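Long-range contacts in betainyl-CoA thiolase (Pseudomonas putida, PDB 2HLJ), which probably transfers or hydrolyses acyl groups carried as coenzyme A thioesters, as a member of the hotdog-fold thioesterase superfamily: residues 42-46 and 129-133; 79-83 and 140-146; 104-109 and 147-151. All coordinates share one frame; numbering follows the deposited sequence. Where two conformers were deposited one is given.

The first segments, 42-46, 79-83 and 104-109, come in the same order as their partners 129-133, 140-146 and 147-151, so the three contacts cross along the chain. Interaction 1 sets the end of helix 25-43 against the flank of helix 127-138. The chain leaving the second helix then runs over the antiparallel sheet, meeting strand 75-85 in interaction 2 and strand 104-114 in interaction 3. Centres of 1 and 2 lie about 17 Å apart, bridged by L133 against I82; those of 2 and 3 about 12 Å, bridged by L83 against M149. Interactions 1 and 3, about 24 Å apart between centres, do not touch. Together they bind the C-terminal part of the chain to the hotdog core.

Interaction 1. Residues 42-46 and 129-133; sequences RIGLD and TVCRL
I43 and R132 bring the two backbones nearest, with CA atoms 5.9 Å apart, where the end of helix 25-43 meets the flank of helix 127-138; L45 and T129 form the next pair. The first helix closes in a Schellman motif: G44, with positive phi, is its C-prime residue, and the N atoms of G44 and L45 bond back into the last turn. Glycine suits this place twice over, since it accepts the backbone turn and leaves room for the guanidinium of R132.

I43 turns its CG1 branch into the crowded position between backbone N and carbonyl carbon (chi1 70°), and CD1 packs on L133 CD2 at 3.5 Å, with T129 CG2 looser at 4.1 Å. L133 reaches on to I82 and F85 of strand 75-85, which carries the packing of I43 on through helix 127-138 to the sheet. The beta carbons of I43 and R132 also meet, at 4.0 Å. Beyond them R132 runs extended, and its NH1 gives a nearly straight bond (166°) to I43 O at 3.0 Å, lying above the carbonyl plane while the oxygen stays in the guanidinium plane.

One water links I43 O to T129 OG1, another R132 NH1 to G44 O. I43 O thus accepts two bonds, and a positive charge set beside carbonyls at a helix C-terminus would be expected to offset their partial negative charge.

Interaction 2. Residues 79-83 and 140-146; sequences QTQIL and QEGAQAP
Q140 and I82 meet through a pair of hydrogen bonds that joins a side-chain amide to a strand backbone. I82 N donates a hydrogen bond to Q140 OE1 at 2.7 Å, on a lone pair in the carbonyl plane, and Q140 NE2 returns a bond to I82 O at 2.9 Å, tilted from that carbonyl's plane. Both are nearly straight, and together they fix the rotation of the amide. Glutamine suits the place because one flat group offers acceptor and donor side by side, and its chain, extended beyond CG (chi2 177°), is long enough to carry them across. A third bond runs the other way: Q81, a second glutamine long enough to span the gap, donates from NE2 to the backbone O of Q144 at 2.8 Å, almost along the C=O axis.

These bonds fit the place of strand 75-85 in the antiparallel hotdog sheet. One edge of the strand pairs with strand 89-98, through Q81 with Y93 and L83 with H91. On the other, T80 still bonds to L5, but at I82 the Q140 amide offers the donor and acceptor that a neighbouring strand would supply.

A single water donates to T80 O and, at 2.7 Å, to Q140 OE1, which therefore accepts two bonds.

The remaining contacts are packing. A type I beta turn from Q140 to A143 folds the chain back, so that the small A143 CB rests 3.7 Å from Q81 OE1. P146 brings its CG to L83 CD2, also 3.7 Å, its rigid apolar ring suiting the branched leucine; the same CG lies 3.9 Å from Q81 NE2, and the proline also touches Y93 of strand 89-98.

Interaction 3. Residues 104-109 and 147-151; sequences VLAASE and QYMGR
The C-terminal loop of this hotdog fold crosses strand 104-114 here, with Y148 lying against A107 and V104, and M149 and G150 against E109. The strand turns A107 and E109 toward the loop, while A106 and S108 point away and touch helix 25-43, so loop and helix take its two faces.

Y148 is the centre of an inverse gamma turn, and its N is bonded to the hydroxyl of Y93. Its ring, with CG beside the backbone N (chi1 -63°), brings CD2 to A107 CB at 3.9 Å and CE2 to V104 CG2 at 4.0 Å. An alanine in the strand allows so broad a ring to come close, and the branched valine continues the apolar surface beside it. Within the loop, Y148 CD1 sits over the middle of one face of the R151 guanidinium, 3.7 Å from its plane.

E109 carries the polar half. Its extended chain delivers OE1 to G150 N at 3.0 Å, a bond of 158° met on the syn side of the carboxylate and somewhat out of its plane. G150 has positive phi, a shape glycine takes readily. A water lies 2.8 Å from the same OE1 and accepts from R151 N, while OE2 is bonded to H91 NE2. The bent M149, present as selenomethionine, lies roughly perpendicular to the glutamate chain, its SE 3.9 Å from E109 CD. With an alanine here, G150 N and H91 NE2 would probably both lose their acceptor, and the selenium atom would lose the carboxylate it packs on.

I153 of the second subunit also packs on E109, which places this loop crossing at the subunit contact of a dimer, the assembly common among hotdog thioesterases.

Interaction 1. Residues 42-46 and 129-133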
loop_
_atom_site.group_PDB
_atom_site.type_symbol
_atom_site.label_atom_id
_atom_site.label_comp_id
_atom_site.label_asym_id
_atom_site.label_seq_id
_atom_site.Cartn_x
_atom_site.Cartn_y
_atom_site.Cartn_z
ATOM N N ARG A 42 -5.157 -12.793 -17.360
ATOM C CA ARG A 42 -6.463 -13.375 -17.672
ATOM C C ARG A 42 -7.139 -12.673 -18.828
ATOM O O ARG A 42 -7.775 -13.324 -19.660
ATOM C CB ARG A 42 -7.412 -13.293 -16.470
ATOM C CG ARG A 42 -7.140 -14.253 -15.376
ATOM C CD ARG A 42 -8.249 -14.109 -14.361
ATOM N NE ARG A 42 -8.121 -15.044 -13.248
ATOM C CZ ARG A 42 -8.871 -16.132 -13.089
ATOM N NH1 ARG A 42 -9.847 -16.433 -13.941
ATOM N NH2 ARG A 42 -8.650 -16.904 -12.050
ATOM N N ILE A 43 -7.043 -11.346 -18.869
ATOM C CA ILE A 43 -7.631 -10.633 -19.978
ATOM C C ILE A 43 -6.657 -10.449 -21.134
ATOM O O ILE A 43 -7.019 -9.892 -22.142
ATOM C CB ILE A 43 -8.314 -9.323 -19.556
ATOM C CG1 ILE A 43 -7.328 -8.250 -19.129
ATOM C CG2 ILE A 43 -9.365 -9.585 -18.456
ATOM C CD1 ILE A 43 -8.024 -6.890 -18.943
ATOM N N GLY A 44 -5.431 -10.960 -20.999
ATOM C CA GLY A 44 -4.444 -10.936 -22.085
ATOM C C GLY A 44 -4.004 -9.545 -22.466
ATOM O O GLY A 44 -3.688 -9.296 -23.612
ATOM N N LEU A 45 -3.915 -8.646 -21.503
ATOM C CA LEU A 45 -3.581 -7.255 -21.804
ATOM C C LEU A 45 -2.119 -7.167 -22.169
ATOM O O LEU A 45 -1.260 -7.542 -21.373
ATOM C CB LEU A 45 -3.879 -6.337 -20.639
ATOM C CG LEU A 45 -3.424 -4.871 -20.802
ATOM C CD1 LEU A 45 -4.166 -4.147 -21.904
ATOM C CD2 LEU A 45 -3.559 -4.107 -19.504
ATOM N N ASP A 46 -1.853 -6.675 -23.374
ATOM C CA ASP A 46 -0.490 -6.533 -23.905
ATOM C C ASP A 46 0.319 -7.819 -23.795
ATOM O O ASP A 46 1.513 -7.778 -23.560
ATOM C CB ASP A 46 0.236 -5.393 -23.211
ATOM C CG ASP A 46 -0.420 -4.054 -23.448
ATOM O OD1 ASP A 46 -0.682 -3.699 -24.623
ATOM O OD2 ASP A 46 -0.653 -3.340 -22.457
ATOM N N THR A 129 -9.825 -5.870 -25.299
ATOM C CA THR A 129 -9.659 -5.656 -23.871
ATOM C C THR A 129 -10.980 -5.229 -23.237
ATOM O O THR A 129 -11.353 -5.745 -22.182
ATOM C CB THR A 129 -8.560 -4.566 -23.563
ATOM O OG1 THR A 129 -7.295 -5.001 -24.058
ATOM C CG2 THR A 129 -8.418 -4.333 -22.089
ATOM N N VAL A 130 -11.654 -4.255 -23.846
ATOM C CA VAL A 130 -12.931 -3.787 -23.332
ATOM C C VAL A 130 -13.949 -4.921 -23.259
ATOM O O VAL A 130 -14.726 -5.023 -22.296
ATOM C CB VAL A 130 -13.519 -2.659 -24.180
ATOM C CG1 VAL A 130 -14.921 -2.332 -23.732
ATOM C CG2 VAL A 130 -12.648 -1.408 -24.092
ATOM N N CYS A 131 -13.984 -5.739 -24.302
ATOM C CA CYS A 131 -14.906 -6.872 -24.320
ATOM C C CYS A 131 -14.603 -7.857 -23.199
ATOM O O CYS A 131 -15.517 -8.325 -22.533
ATOM C CB CYS A 131 -14.914 -7.575 -25.684
ATOM S SG CYS A 131 -15.718 -6.590 -26.974
ATOM N N ARG A 132 -13.328 -8.150 -22.946
ATOM C CA ARG A 132 -12.988 -9.060 -21.835
ATOM C C ARG A 132 -13.295 -8.429 -20.456
ATOM O O ARG A 132 -13.797 -9.099 -19.556
ATOM C CB ARG A 132 -11.534 -9.509 -21.937
ATOM C CG ARG A 132 -11.270 -10.231 -23.240
ATOM C CD ARG A 132 -9.788 -10.570 -23.473
ATOM N NE ARG A 132 -9.660 -11.223 -24.771
ATOM C CZ ARG A 132 -8.531 -11.404 -25.441
ATOM N NH1 ARG A 132 -7.383 -10.959 -24.973
ATOM N NH2 ARG A 132 -8.565 -11.998 -26.617
ATOM N N LEU A 133 -13.033 -7.135 -20.308
ATOM C CA LEU A 133 -13.391 -6.426 -19.088
ATOM C C LEU A 133 -14.910 -6.434 -18.849
ATOM O O LEU A 133 -15.375 -6.669 -17.736
ATOM C CB LEU A 133 -12.878 -4.967 -19.144
ATOM C CG LEU A 133 -11.360 -4.795 -19.015
ATOM C CD1 LEU A 133 -10.918 -3.368 -19.288
ATOM C CD2 LEU A 133 -10.866 -5.243 -17.663
HETATM O O HOH W 1 -6.689 -7.587 -23.753
HETATM O O HOH W 2 -4.403 -11.129 -25.949
#

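Interaction 2. Residues 79-83 and 140-146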
loop_
_atom_site.group_PDB
_atom_site.type_symbol
_atom_site.label_atom_id
_atom_site.label_comp_id
_atom_site.label_asym_id
_atom_site.label_seq_id
_atom_site.Cartn_x
_atom_site.Cartn_y
_atom_site.Cartn_z
ATOM N N GLN A 79 -9.509 -12.128 -3.920
ATOM C CA GLN A 79 -10.683 -11.941 -4.762
ATOM C C GLN A 79 -10.629 -10.551 -5.381
ATOM O O GLN A 79 -10.178 -9.607 -4.764
ATOM C CB GLN A 79 -11.985 -12.137 -3.948
ATOM C CG GLN A 79 -12.195 -13.628 -3.680
ATOM C CD GLN A 79 -13.316 -13.973 -2.748
ATOM O OE1 GLN A 79 -13.271 -15.032 -2.156
ATOM N NE2 GLN A 79 -14.314 -13.096 -2.593
ATOM N N THR A 80 -11.064 -10.437 -6.619
ATOM C CA THR A 80 -10.863 -9.197 -7.363
ATOM C C THR A 80 -12.165 -8.834 -8.070
ATOM O O THR A 80 -12.790 -9.688 -8.697
ATOM C CB THR A 80 -9.740 -9.312 -8.368
ATOM O OG1 THR A 80 -8.507 -9.736 -7.728
ATOM C CG2 THR A 80 -9.541 -7.989 -9.083
ATOM N N GLN A 81 -12.588 -7.591 -7.907
ATOM C CA GLN A 81 -13.711 -7.019 -8.678
ATOM C C GLN A 81 -13.267 -5.787 -9.461
ATOM O O GLN A 81 -12.433 -4.973 -8.996
ATOM C CB GLN A 81 -14.835 -6.604 -7.772
ATOM C CG GLN A 81 -15.365 -7.691 -6.901
ATOM C CD GLN A 81 -16.679 -7.293 -6.218
ATOM O OE1 GLN A 81 -17.594 -6.812 -6.865
ATOM N NE2 GLN A 81 -16.764 -7.526 -4.910
ATOM N N ILE A 82 -13.838 -5.650 -10.650
ATOM C CA ILE A 82 -13.628 -4.497 -11.488
ATOM C C ILE A 82 -14.775 -3.548 -11.159
ATOM O O ILE A 82 -15.933 -3.880 -11.354
ATOM C CB ILE A 82 -13.575 -4.902 -12.995
ATOM C CG1 ILE A 82 -12.323 -5.760 -13.236
ATOM C CG2 ILE A 82 -13.559 -3.668 -13.904
ATOM C CD1 ILE A 82 -12.326 -6.480 -14.546
ATOM N N LEU A 83 -14.435 -2.380 -10.629
ATOM C CA LEU A 83 -15.423 -1.407 -10.212
ATOM C C LEU A 83 -15.803 -0.484 -11.347
ATOM O O LEU A 83 -16.873 0.104 -11.324
ATOM C CB LEU A 83 -14.887 -0.577 -9.060
ATOM C CG LEU A 83 -14.375 -1.392 -7.889
ATOM C CD1 LEU A 83 -13.709 -0.476 -6.878
ATOM C CD2 LEU A 83 -15.521 -2.210 -7.314
ATOM N N GLN A 140 -19.966 -10.415 -12.227
ATOM C CA GLN A 140 -20.037 -9.875 -10.836
ATOM C C GLN A 140 -21.435 -9.673 -10.222
ATOM O O GLN A 140 -21.549 -9.127 -9.120
ATOM C CB GLN A 140 -19.287 -8.537 -10.725
ATOM C CG GLN A 140 -17.823 -8.689 -11.045
ATOM C CD GLN A 140 -17.004 -7.405 -11.035
ATOM O OE1 GLN A 140 -15.802 -7.483 -11.176
ATOM N NE2 GLN A 140 -17.640 -6.236 -10.905
ATOM N N GLU A 141 -22.488 -10.087 -10.903
ATOM C CA GLU A 141 -23.841 -9.924 -10.345
ATOM C C GLU A 141 -24.016 -10.609 -8.979
ATOM O O GLU A 141 -24.749 -10.110 -8.132
ATOM C CB GLU A 141 -24.914 -10.396 -11.338
ATOM C CG GLU A 141 -24.967 -9.572 -12.645
ATOM C CD GLU A 141 -25.062 -8.064 -12.410
ATOM O OE1 GLU A 141 -25.975 -7.616 -11.666
ATOM O OE2 GLU A 141 -24.219 -7.331 -12.980
ATOM N N GLY A 142 -23.314 -11.713 -8.740
ATOM C CA GLY A 142 -23.422 -12.429 -7.458
ATOM C C GLY A 142 -22.447 -12.017 -6.364
ATOM O O GLY A 142 -22.580 -12.450 -5.217
ATOM N N ALA A 143 -21.459 -11.194 -6.708
ATOM C CA ALA A 143 -20.365 -10.883 -5.786
ATOM C C ALA A 143 -20.834 -10.044 -4.594
ATOM O O ALA A 143 -21.779 -9.261 -4.694
ATOM C CB ALA A 143 -19.231 -10.159 -6.529
ATOM N N GLN A 144 -20.163 -10.233 -3.461
ATOM C CA GLN A 144 -20.395 -9.397 -2.298
ATOM C C GLN A 144 -19.958 -7.958 -2.609
ATOM O O GLN A 144 -18.857 -7.749 -3.115
ATOM C CB GLN A 144 -19.610 -9.953 -1.105
ATOM C CG GLN A 144 -19.857 -9.217 0.216
ATOM C CD GLN A 144 -20.235 -10.179 1.321
ATOM O OE1 GLN A 144 -21.313 -10.782 1.281
ATOM N NE2 GLN A 144 -19.350 -10.342 2.303
ATOM N N ALA A 145 -20.806 -6.978 -2.308
ATOM C CA ALA A 145 -20.477 -5.570 -2.591
ATOM C C ALA A 145 -19.186 -5.120 -1.874
ATOM O O ALA A 145 -18.920 -5.512 -0.734
ATOM C CB ALA A 145 -21.642 -4.646 -2.215
ATOM N N PRO A 146 -18.355 -4.331 -2.559
ATOM C CA PRO A 146 -17.109 -3.898 -1.939
ATOM C C PRO A 146 -17.362 -3.000 -0.738
ATOM O O PRO A 146 -17.996 -1.945 -0.845
ATOM C CB PRO A 146 -16.398 -3.146 -3.071
ATOM C CG PRO A 146 -17.009 -3.707 -4.324
ATOM C CD PRO A 146 -18.449 -3.844 -3.945
HETATM O O HOH W 3 -15.032 -10.020 -10.530
#

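Interaction 3. Residues 104-109 and 147-151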
loop_
_atom_site.group_PDB
_atom_site.type_symbol
_atom_site.label_atom_id
_atom_site.label_comp_id
_atom_site.label_asym_id
_atom_site.label_seq_id
_atom_site.Cartn_x
_atom_site.Cartn_y
_atom_site.Cartn_z
ATOM N N VAL A 104 -13.165 -10.525 5.389
ATOM C CA VAL A 104 -11.906 -10.234 4.738
ATOM C C VAL A 104 -10.803 -9.953 5.766
ATOM O O VAL A 104 -11.037 -9.375 6.820
ATOM C CB VAL A 104 -11.985 -9.105 3.691
ATOM C CG1 VAL A 104 -12.988 -9.481 2.599
ATOM C CG2 VAL A 104 -12.318 -7.764 4.342
ATOM N N LEU A 105 -9.597 -10.381 5.413
ATOM C CA LEU A 105 -8.397 -10.092 6.161
ATOM C C LEU A 105 -7.875 -8.700 5.882
ATOM O O LEU A 105 -7.238 -8.074 6.749
ATOM C CB LEU A 105 -7.313 -11.109 5.780
ATOM C CG LEU A 105 -7.694 -12.588 5.934
ATOM C CD1 LEU A 105 -6.569 -13.481 5.492
ATOM C CD2 LEU A 105 -8.040 -12.845 7.386
ATOM N N ALA A 106 -8.028 -8.291 4.624
ATOM C CA ALA A 106 -7.644 -6.969 4.138
ATOM C C ALA A 106 -8.357 -6.734 2.820
ATOM O O ALA A 106 -8.802 -7.682 2.180
ATOM C CB ALA A 106 -6.149 -6.905 3.904
ATOM N N ALA A 107 -8.461 -5.472 2.433
ATOM C CA ALA A 107 -9.096 -5.057 1.163
ATOM C C ALA A 107 -8.383 -3.808 0.629
ATOM O O ALA A 107 -7.854 -2.995 1.421
ATOM C CB ALA A 107 -10.586 -4.799 1.394
ATOM N N SER A 108 -8.353 -3.633 -0.692
ATOM C CA SER A 108 -7.714 -2.472 -1.285
ATOM C C SER A 108 -8.448 -2.030 -2.508
ATOM O O SER A 108 -8.698 -2.847 -3.396
ATOM C CB SER A 108 -6.273 -2.823 -1.714
ATOM O OG SER A 108 -5.632 -1.665 -2.200
ATOM N N GLU A 109 -8.748 -0.728 -2.570
ATOM C CA GLU A 109 -9.322 -0.079 -3.727
ATOM C C GLU A 109 -8.180 0.586 -4.459
ATOM O O GLU A 109 -7.381 1.260 -3.827
ATOM C CB GLU A 109 -10.314 1.005 -3.251
ATOM C CG GLU A 109 -11.124 1.622 -4.381
ATOM C CD GLU A 109 -11.931 2.830 -3.949
ATOM O OE1 GLU A 109 -11.855 3.212 -2.751
ATOM O OE2 GLU A 109 -12.657 3.388 -4.808
ATOM N N GLN A 147 -16.889 -3.436 0.412
ATOM C CA GLN A 147 -17.138 -2.689 1.626
ATOM C C GLN A 147 -16.212 -1.473 1.790
ATOM O O GLN A 147 -16.665 -0.394 2.167
ATOM C CB GLN A 147 -17.017 -3.628 2.810
ATOM C CG GLN A 147 -17.385 -2.991 4.116
ATOM C CD GLN A 147 -17.330 -3.973 5.256
ATOM O OE1 GLN A 147 -17.180 -5.182 5.040
ATOM N NE2 GLN A 147 -17.440 -3.461 6.487
ATOM N N TYR A 148 -14.933 -1.658 1.488
ATOM C CA TYR A 148 -13.879 -0.684 1.817
ATOM C C TYR A 148 -13.569 0.201 0.607
ATOM O O TYR A 148 -12.534 0.079 -0.071
ATOM C CB TYR A 148 -12.646 -1.431 2.364
ATOM C CG TYR A 148 -13.008 -2.149 3.647
ATOM C CD1 TYR A 148 -12.953 -1.503 4.867
ATOM C CD2 TYR A 148 -13.454 -3.462 3.630
ATOM C CE1 TYR A 148 -13.330 -2.145 6.037
ATOM C CE2 TYR A 148 -13.809 -4.117 4.806
ATOM C CZ TYR A 148 -13.760 -3.441 5.986
ATOM O OH TYR A 148 -14.122 -4.090 7.115
HETATM N N MSE A 149 -14.518 1.098 0.361
HETATM C CA MSE A 149 -14.526 1.990 -0.769
HETATM C C MSE A 149 -14.624 3.384 -0.257
HETATM O O MSE A 149 -15.331 3.614 0.705
HETATM C CB MSE A 149 -15.802 1.758 -1.564
HETATM C CG MSE A 149 -15.884 0.391 -2.074
HETATM SE SE MSE A 149 -14.970 0.454 -3.712
HETATM C CE MSE A 149 -16.765 0.823 -4.661
ATOM N N GLY A 150 -13.995 4.327 -0.950
ATOM C CA GLY A 150 -14.103 5.730 -0.597
ATOM C C GLY A 150 -13.640 6.004 0.818
ATOM O O GLY A 150 -14.104 6.942 1.454
ATOM N N ARG A 151 -12.691 5.211 1.319
ATOM C CA ARG A 151 -12.289 5.335 2.719
ATOM C C ARG A 151 -11.309 6.494 2.958
ATOM O O ARG A 151 -10.472 6.806 2.105
ATOM C CB ARG A 151 -11.678 4.006 3.213
ATOM C CG ARG A 151 -12.669 2.856 3.244
ATOM C CD ARG A 151 -13.780 3.224 4.171
ATOM N NE ARG A 151 -14.755 2.177 4.404
ATOM C CZ ARG A 151 -14.954 1.559 5.567
ATOM N NH1 ARG A 151 -14.208 1.836 6.636
ATOM N NH2 ARG A 151 -15.904 0.636 5.643
HETATM O O HOH W 4 -11.018 3.075 -0.052
#